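Local coordinates for glycerate dehydrogenase related protein (Thermoplasma acidophilum, PDB 3GVX), which probably acts as an NAD-binding D-isomer specific 2-hydroxyacid dehydrogenase that reduces glyoxylate or hydroxypyruvate, at residues A209-V214 and S233-N238. Numbering follows the deposited sequence.
Sequences ARADVV and SDVWWN
Trp237 lays its indole against the 3-10 turn of 211-213 and joins the two loops by a polar bond at its edge and apolar packing on its face. Tryptophan pairs a broad apolar surface with one N-H, so it can do both. The bond runs from Trp237 NE1 to Val214 O (2.7 Å), with an N-H...O angle of 154° and the acceptor close to the indole plane. Ala211 O lies 2.8 Å from Trp237 NE1 but above the indole plane, on the Ala211 methyl side. At the rim, Asp212 OD1 approaches Trp237 CD1 (3.5 Å), the carboxylate plane turned 64° from the ring.

The apolar packing centres on Ala211. Its methyl makes a CH-pi contact, CB standing 3.7 Å from the centroid of the Trp237 five-membered ring and almost on its normal; a lone methyl suits a place where the Trp236 carbonyl also presses close. Farther along the indole, Val214 CG1 meets Trp237 CZ2 (3.7 Å). Branched Val235 touches two places at once: CG2 lies against Ala211 N (3.3 Å), while CG1, anti to its own carbonyl carbon, reaches Ala209 O.

Both loops follow the C-terminal ends of adjacent parallel strands, 204-207 and 230-233, of the Rossmann-type NAD-binding domain. Helix 216-225 connects these strands; its Lys216 touches Trp237 and its Met219 packs on Val214, which also rests on Ile179 of strand 176-179.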
ATOM      1  N   ALA B 209       8.884  -8.910 -12.803  1.00 39.84           N
ATOM      2  CA  ALA B 209       9.818 -10.005 -13.050  1.00 41.16           C
ATOM      3  C   ALA B 209      10.735  -9.647 -14.220  1.00 40.99           C
ATOM      4  O   ALA B 209      11.661  -8.864 -14.079  1.00 41.88           O
ATOM      5  CB  ALA B 209       9.041 -11.298 -13.341  1.00 40.64           C
ATOM      6  N   ARG B 210      10.442 -10.202 -15.381  1.00 41.46           N
ATOM      7  CA  ARG B 210      11.232  -9.928 -16.564  1.00 42.85           C
ATOM      8  C   ARG B 210      10.308  -9.769 -17.748  1.00 42.16           C
ATOM      9  O   ARG B 210       9.285 -10.447 -17.847  1.00 41.70           O
ATOM     10  CB  ARG B 210      12.222 -11.069 -16.794  1.00 44.03           C
ATOM     11  CG  ARG B 210      13.349 -11.125 -15.769  1.00 46.65           C
ATOM     12  CD  ARG B 210      14.406 -10.088 -16.115  1.00 50.92           C
ATOM     13  NE  ARG B 210      14.715  -9.190 -15.003  1.00 56.87           N
ATOM     14  CZ  ARG B 210      15.700  -9.370 -14.127  1.00 58.96           C
ATOM     15  NH1 ARG B 210      16.490 -10.427 -14.227  1.00 60.57           N
ATOM     16  NH2 ARG B 210      15.893  -8.494 -13.147  1.00 59.24           N
ATOM     17  N   ALA B 211      10.665  -8.854 -18.636  1.00 42.15           N
ATOM     18  CA  ALA B 211       9.868  -8.600 -19.815  1.00 43.29           C
ATOM     19  C   ALA B 211       9.702  -9.873 -20.650  1.00 44.78           C
ATOM     20  O   ALA B 211       8.616 -10.143 -21.168  1.00 44.12           O
ATOM     21  CB  ALA B 211      10.503  -7.483 -20.646  1.00 43.22           C
ATOM     22  N   ASP B 212      10.752 -10.682 -20.750  1.00 45.46           N
ATOM     23  CA  ASP B 212      10.662 -11.887 -21.561  1.00 46.00           C
ATOM     24  C   ASP B 212       9.777 -13.013 -21.069  1.00 44.78           C
ATOM     25  O   ASP B 212       9.555 -13.979 -21.791  1.00 43.61           O
ATOM     26  CB  ASP B 212      12.067 -12.381 -21.904  1.00 48.28           C
ATOM     27  CG  ASP B 212      12.771 -11.433 -22.859  1.00 50.35           C
ATOM     28  OD1 ASP B 212      12.177 -11.117 -23.905  1.00 48.64           O
ATOM     29  OD2 ASP B 212      13.894 -10.983 -22.562  1.00 52.23           O
ATOM     30  N   VAL B 213       9.248 -12.893 -19.856  1.00 42.07           N
ATOM     31  CA  VAL B 213       8.338 -13.914 -19.370  1.00 40.71           C
ATOM     32  C   VAL B 213       7.036 -13.618 -20.107  1.00 41.73           C
ATOM     33  O   VAL B 213       6.095 -14.412 -20.107  1.00 41.32           O
ATOM     34  CB  VAL B 213       8.125 -13.832 -17.834  1.00 41.41           C
ATOM     35  CG1 VAL B 213       7.062 -14.840 -17.398  1.00 39.53           C
ATOM     36  CG2 VAL B 213       9.453 -14.094 -17.106  1.00 39.02           C
ATOM     37  N   VAL B 214       7.001 -12.457 -20.755  1.00 41.90           N
ATOM     38  CA  VAL B 214       5.837 -12.051 -21.526  1.00 42.34           C
ATOM     39  C   VAL B 214       6.116 -11.878 -23.019  1.00 42.85           C
ATOM     40  O   VAL B 214       7.096 -11.252 -23.431  1.00 42.82           O
ATOM     41  CB  VAL B 214       5.217 -10.719 -21.008  1.00 43.07           C
ATOM     42  CG1 VAL B 214       4.101 -10.254 -21.960  1.00 40.92           C
ATOM     43  CG2 VAL B 214       4.681 -10.904 -19.588  1.00 44.48           C
ATOM     44  N   SER B 233       4.069  -2.235 -15.745  1.00 35.31           N
ATOM     45  CA  SER B 233       5.331  -2.936 -15.658  1.00 35.96           C
ATOM     46  C   SER B 233       6.532  -2.100 -15.303  1.00 35.04           C
ATOM     47  O   SER B 233       6.643  -0.923 -15.646  1.00 36.04           O
ATOM     48  CB  SER B 233       5.585  -3.687 -16.963  1.00 37.56           C
ATOM     49  OG  SER B 233       6.608  -4.638 -16.789  1.00 42.09           O
ATOM     50  N   ASP B 234       7.437  -2.740 -14.588  1.00 34.37           N
ATOM     51  CA  ASP B 234       8.660  -2.092 -14.200  1.00 33.49           C
ATOM     52  C   ASP B 234       9.767  -2.593 -15.120  1.00 35.26           C
ATOM     53  O   ASP B 234      10.909  -2.182 -14.991  1.00 33.95           O
ATOM     54  CB  ASP B 234       8.992  -2.407 -12.749  1.00 30.74           C
ATOM     55  CG  ASP B 234      10.271  -1.758 -12.300  1.00 29.81           C
ATOM     56  OD1 ASP B 234      10.420  -0.526 -12.465  1.00 27.67           O
ATOM     57  OD2 ASP B 234      11.136  -2.484 -11.783  1.00 32.24           O
ATOM     58  N   VAL B 235       9.417  -3.480 -16.049  1.00 36.14           N
ATOM     59  CA  VAL B 235      10.394  -4.033 -16.984  1.00 38.52           C
ATOM     60  C   VAL B 235       9.868  -4.089 -18.404  1.00 40.48           C
ATOM     61  O   VAL B 235       8.747  -4.533 -18.660  1.00 42.14           O
ATOM     62  CB  VAL B 235      10.817  -5.452 -16.586  1.00 37.14           C
ATOM     63  CG1 VAL B 235      11.397  -5.451 -15.178  1.00 36.40           C
ATOM     64  CG2 VAL B 235       9.634  -6.400 -16.726  1.00 36.31           C
ATOM     65  N   TRP B 236      10.687  -3.634 -19.334  1.00 41.91           N
ATOM     66  CA  TRP B 236      10.290  -3.627 -20.723  1.00 43.64           C
ATOM     67  C   TRP B 236      11.234  -4.491 -21.548  1.00 43.51           C
ATOM     68  O   TRP B 236      12.336  -4.790 -21.105  1.00 44.52           O
ATOM     69  CB  TRP B 236      10.272  -2.188 -21.224  1.00 43.80           C
ATOM     70  CG  TRP B 236       9.512  -2.055 -22.459  1.00 45.72           C
ATOM     71  CD1 TRP B 236      10.020  -1.992 -23.716  1.00 47.17           C
ATOM     72  CD2 TRP B 236       8.086  -2.002 -22.597  1.00 45.80           C
ATOM     73  NE1 TRP B 236       9.012  -1.906 -24.630  1.00 48.49           N
ATOM     74  CE2 TRP B 236       7.811  -1.912 -23.975  1.00 47.12           C
ATOM     75  CE3 TRP B 236       7.018  -2.029 -21.695  1.00 44.16           C
ATOM     76  CZ2 TRP B 236       6.518  -1.839 -24.480  1.00 46.04           C
ATOM     77  CZ3 TRP B 236       5.732  -1.960 -22.197  1.00 45.40           C
ATOM     78  CH2 TRP B 236       5.493  -1.870 -23.582  1.00 46.44           C
ATOM     79  N   TRP B 237      10.824  -4.900 -22.741  1.00 44.05           N
ATOM     80  CA  TRP B 237      11.722  -5.713 -23.535  1.00 44.43           C
ATOM     81  C   TRP B 237      12.879  -4.868 -24.044  1.00 45.68           C
ATOM     82  O   TRP B 237      12.748  -3.656 -24.286  1.00 44.56           O
ATOM     83  CB  TRP B 237      10.986  -6.385 -24.696  1.00 43.05           C
ATOM     84  CG  TRP B 237       9.817  -7.194 -24.261  1.00 41.58           C
ATOM     85  CD1 TRP B 237       9.775  -8.539 -24.047  1.00 40.32           C
ATOM     86  CD2 TRP B 237       8.510  -6.699 -23.966  1.00 40.60           C
ATOM     87  NE1 TRP B 237       8.520  -8.915 -23.642  1.00 38.36           N
ATOM     88  CE2 TRP B 237       7.721  -7.807 -23.590  1.00 39.61           C
ATOM     89  CE3 TRP B 237       7.924  -5.429 -24.002  1.00 39.60           C
ATOM     90  CZ2 TRP B 237       6.381  -7.682 -23.224  1.00 40.63           C
ATOM     91  CZ3 TRP B 237       6.595  -5.303 -23.641  1.00 41.71           C
ATOM     92  CH2 TRP B 237       5.832  -6.429 -23.262  1.00 40.75           C
ATOM     93  N   ASN B 238      14.011  -5.549 -24.172  1.00 47.51           N
ATOM     94  CA  ASN B 238      15.277  -5.002 -24.621  1.00 50.38           C
ATOM     95  C   ASN B 238      15.912  -4.129 -23.562  1.00 51.64           C
ATOM     96  O   ASN B 238      16.861  -4.564 -22.924  1.00 53.31           O
ATOM     97  CB  ASN B 238      15.121  -4.271 -25.952  1.00 51.87           C
ATOM     98  CG  ASN B 238      14.517  -5.167 -27.021  1.00 53.30           C
ATOM     99  OD1 ASN B 238      14.762  -6.382 -27.040  1.00 52.14           O
ATOM    100  ND2 ASN B 238      13.731  -4.579 -27.917  1.00 54.13           N
TER